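Local structure of ribonuclease VapC (Haemophilus influenzae, 6NKL) at residues 103-107 with 121-127. The protein probably acts as the toxin of a VapBC toxin-antitoxin pair, a magnesium-dependent ribonuclease of the PIN-domain family. Residues are numbered along the deposited sequence; the frame is centred on the assembly and turned at random.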
loop_
_atom_site.group_PDB
_atom_site.type_symbol
_atom_site.label_atom_id
_atom_site.label_comp_id
_atom_site.label_asym_id
_atom_site.label_seq_id
_atom_site.Cartn_x
_atom_site.Cartn_y
_atom_site.Cartn_z
ATOM N N ALA B 103 0.085 -0.088 -9.443
ATOM C CA ALA B 103 -0.596 0.591 -10.544
ATOM C C ALA B 103 -1.085 1.968 -10.117
ATOM O O ALA B 103 -0.901 2.964 -10.832
ATOM C CB ALA B 103 -1.759 -0.270 -11.051
ATOM N N CYS B 104 -1.713 2.047 -8.941
ATOM C CA CYS B 104 -2.225 3.327 -8.479
ATOM C C CYS B 104 -1.087 4.290 -8.177
ATOM O O CYS B 104 -1.242 5.502 -8.350
ATOM C CB CYS B 104 -3.104 3.128 -7.238
ATOM S SG CYS B 104 -4.602 2.213 -7.653
ATOM N N HIS B 105 0.049 3.779 -7.696
ATOM C CA HIS B 105 1.216 4.642 -7.546
ATOM C C HIS B 105 1.602 5.273 -8.879
ATOM O O HIS B 105 1.772 6.496 -8.980
ATOM C CB HIS B 105 2.374 3.866 -6.990
ATOM C CG HIS B 105 3.358 4.711 -6.254
ATOM N ND1 HIS B 105 4.273 4.181 -5.365
ATOM C CD2 HIS B 105 3.583 6.048 -6.276
ATOM C CE1 HIS B 105 4.990 5.163 -4.843
ATOM N NE2 HIS B 105 4.608 6.300 -5.394
ATOM N N ALA B 106 1.735 4.453 -9.918
ATOM C CA ALA B 106 2.013 5.002 -11.241
ATOM C C ALA B 106 0.943 6.014 -11.659
ATOM O O ALA B 106 1.272 7.093 -12.157
ATOM C CB ALA B 106 2.113 3.875 -12.267
ATOM N N LEU B 107 -0.340 5.701 -11.444
ATOM C CA LEU B 107 -1.387 6.679 -11.764
ATOM C C LEU B 107 -1.155 7.990 -11.028
ATOM O O LEU B 107 -1.296 9.071 -11.599
ATOM C CB LEU B 107 -2.768 6.137 -11.404
ATOM C CG LEU B 107 -3.326 5.056 -12.316
ATOM C CD1 LEU B 107 -4.578 4.558 -11.686
ATOM C CD2 LEU B 107 -3.626 5.624 -13.715
ATOM N N PHE B 121 -3.457 -5.613 -15.942
ATOM C CA PHE B 121 -3.407 -4.157 -15.831
ATOM C C PHE B 121 -4.241 -3.465 -16.890
ATOM O O PHE B 121 -4.571 -2.281 -16.729
ATOM C CB PHE B 121 -1.954 -3.655 -15.916
ATOM C CG PHE B 121 -1.160 -3.805 -14.622
ATOM C CD1 PHE B 121 -1.753 -3.582 -13.373
ATOM C CD2 PHE B 121 0.173 -4.146 -14.667
ATOM C CE1 PHE B 121 -1.006 -3.713 -12.200
ATOM C CE2 PHE B 121 0.919 -4.263 -13.512
ATOM C CZ PHE B 121 0.328 -4.044 -12.278
ATOM N N GLN B 122 -4.612 -4.161 -17.966
ATOM C CA GLN B 122 -5.467 -3.519 -18.966
ATOM C C GLN B 122 -6.833 -3.145 -18.402
ATOM O O GLN B 122 -7.500 -2.282 -18.980
ATOM C CB GLN B 122 -5.657 -4.424 -20.191
ATOM C CG GLN B 122 -6.421 -5.688 -19.912
ATOM C CD GLN B 122 -6.335 -6.722 -21.031
ATOM O OE1 GLN B 122 -5.652 -6.521 -22.041
ATOM N NE2 GLN B 122 -7.024 -7.848 -20.840
ATOM N N ARG B 123 -7.259 -3.757 -17.285
ATOM C CA ARG B 123 -8.541 -3.397 -16.664
ATOM C C ARG B 123 -8.502 -2.020 -16.006
ATOM O O ARG B 123 -9.558 -1.423 -15.742
ATOM C CB ARG B 123 -8.934 -4.440 -15.615
ATOM C CG ARG B 123 -8.940 -5.862 -16.151
ATOM C CD ARG B 123 -9.063 -6.870 -15.046
ATOM N NE ARG B 123 -9.294 -8.227 -15.543
ATOM C CZ ARG B 123 -10.496 -8.817 -15.607
ATOM N NH1 ARG B 123 -11.577 -8.181 -15.196
ATOM N NH2 ARG B 123 -10.612 -10.064 -16.054
ATOM N N ILE B 124 -7.309 -1.507 -15.724
ATOM C CA ILE B 124 -7.159 -0.160 -15.193
ATOM C C ILE B 124 -6.952 0.737 -16.411
ATOM O O ILE B 124 -5.830 0.990 -16.871
ATOM C CB ILE B 124 -6.021 -0.073 -14.191
ATOM C CG1 ILE B 124 -6.184 -1.149 -13.118
ATOM C CG2 ILE B 124 -6.016 1.259 -13.545
ATOM C CD1 ILE B 124 -4.970 -1.263 -12.231
ATOM N N THR B 125 -8.059 1.246 -16.930
ATOM C CA THR B 125 -8.067 1.766 -18.290
ATOM C C THR B 125 -7.319 3.074 -18.439
ATOM O O THR B 125 -6.953 3.419 -19.568
ATOM C CB THR B 125 -9.510 1.932 -18.739
ATOM O OG1 THR B 125 -10.180 2.816 -17.836
ATOM C CG2 THR B 125 -10.229 0.581 -18.712
ATOM N N ASP B 126 -7.073 3.813 -17.353
ATOM C CA ASP B 126 -6.265 5.028 -17.440
ATOM C C ASP B 126 -4.797 4.823 -17.050
ATOM O O ASP B 126 -4.036 5.798 -16.973
ATOM C CB ASP B 126 -6.892 6.154 -16.612
ATOM C CG ASP B 126 -6.874 5.903 -15.131
ATOM O OD1 ASP B 126 -6.814 6.919 -14.377
ATOM O OD2 ASP B 126 -6.949 4.726 -14.713
ATOM N N LEU B 127 -4.373 3.582 -16.848
ATOM C CA LEU B 127 -2.982 3.293 -16.539
ATOM C C LEU B 127 -2.167 3.286 -17.816
ATOM O O LEU B 127 -2.518 2.597 -18.774
ATOM C CB LEU B 127 -2.870 1.939 -15.841
ATOM C CG LEU B 127 -1.464 1.435 -15.574
ATOM C CD1 LEU B 127 -0.768 2.398 -14.665
ATOM C CD2 LEU B 127 -1.543 0.065 -14.954
#
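Ala103 O receives the helical hydrogen bond from Leu107 N at 2.9 Å, while Leu127 CD1 lies against the same oxygen from the loop. The contact belongs to the PIN-domain fold: residues 121-127, from the connection between strands 112-115 and 128-131 of the parallel sheet, pack on one turn of helix 97-109. The end of a 3-10 segment, with a hydrogen bond from Ile124 N to Phe121 O, leads into a type I beta turn from Ile124 to Leu127, closed by the hydrogen bond from Leu127 N to Ile124 O.

Ala103 CB points into the loop and meets three side chains. Ile124 CD1 meets it at 3.6 Å, Phe121 CE1 at 3.7 Å with the ring oblique to the methyl, and Leu127 CD2 adds a third neighbour. With CG anti to the backbone N (chi1 174°), Leu127 extends both methyls to the helix, CD1 reaching Ala106 CB at 4.0 Å. Ile124 uses both branches: CD1 packs on Ala103, whereas CG2 touches Leu107 CD1 at 4.1 Å.

The Phe121 ring also touches Asp6 and Asp99, predicted magnesium ligands, so this apolar packing borders the probable active site. At the partly exposed end, Trp84 of helix 75-89 touches Asp126, whose side chain lies at about a right angle to that of Leu107. Here a methyl makes van der Waals contacts with oxygens: Leu107 CD2 sits 3.3 Å from Asp126 O and 3.5 Å from Asp126 OD1.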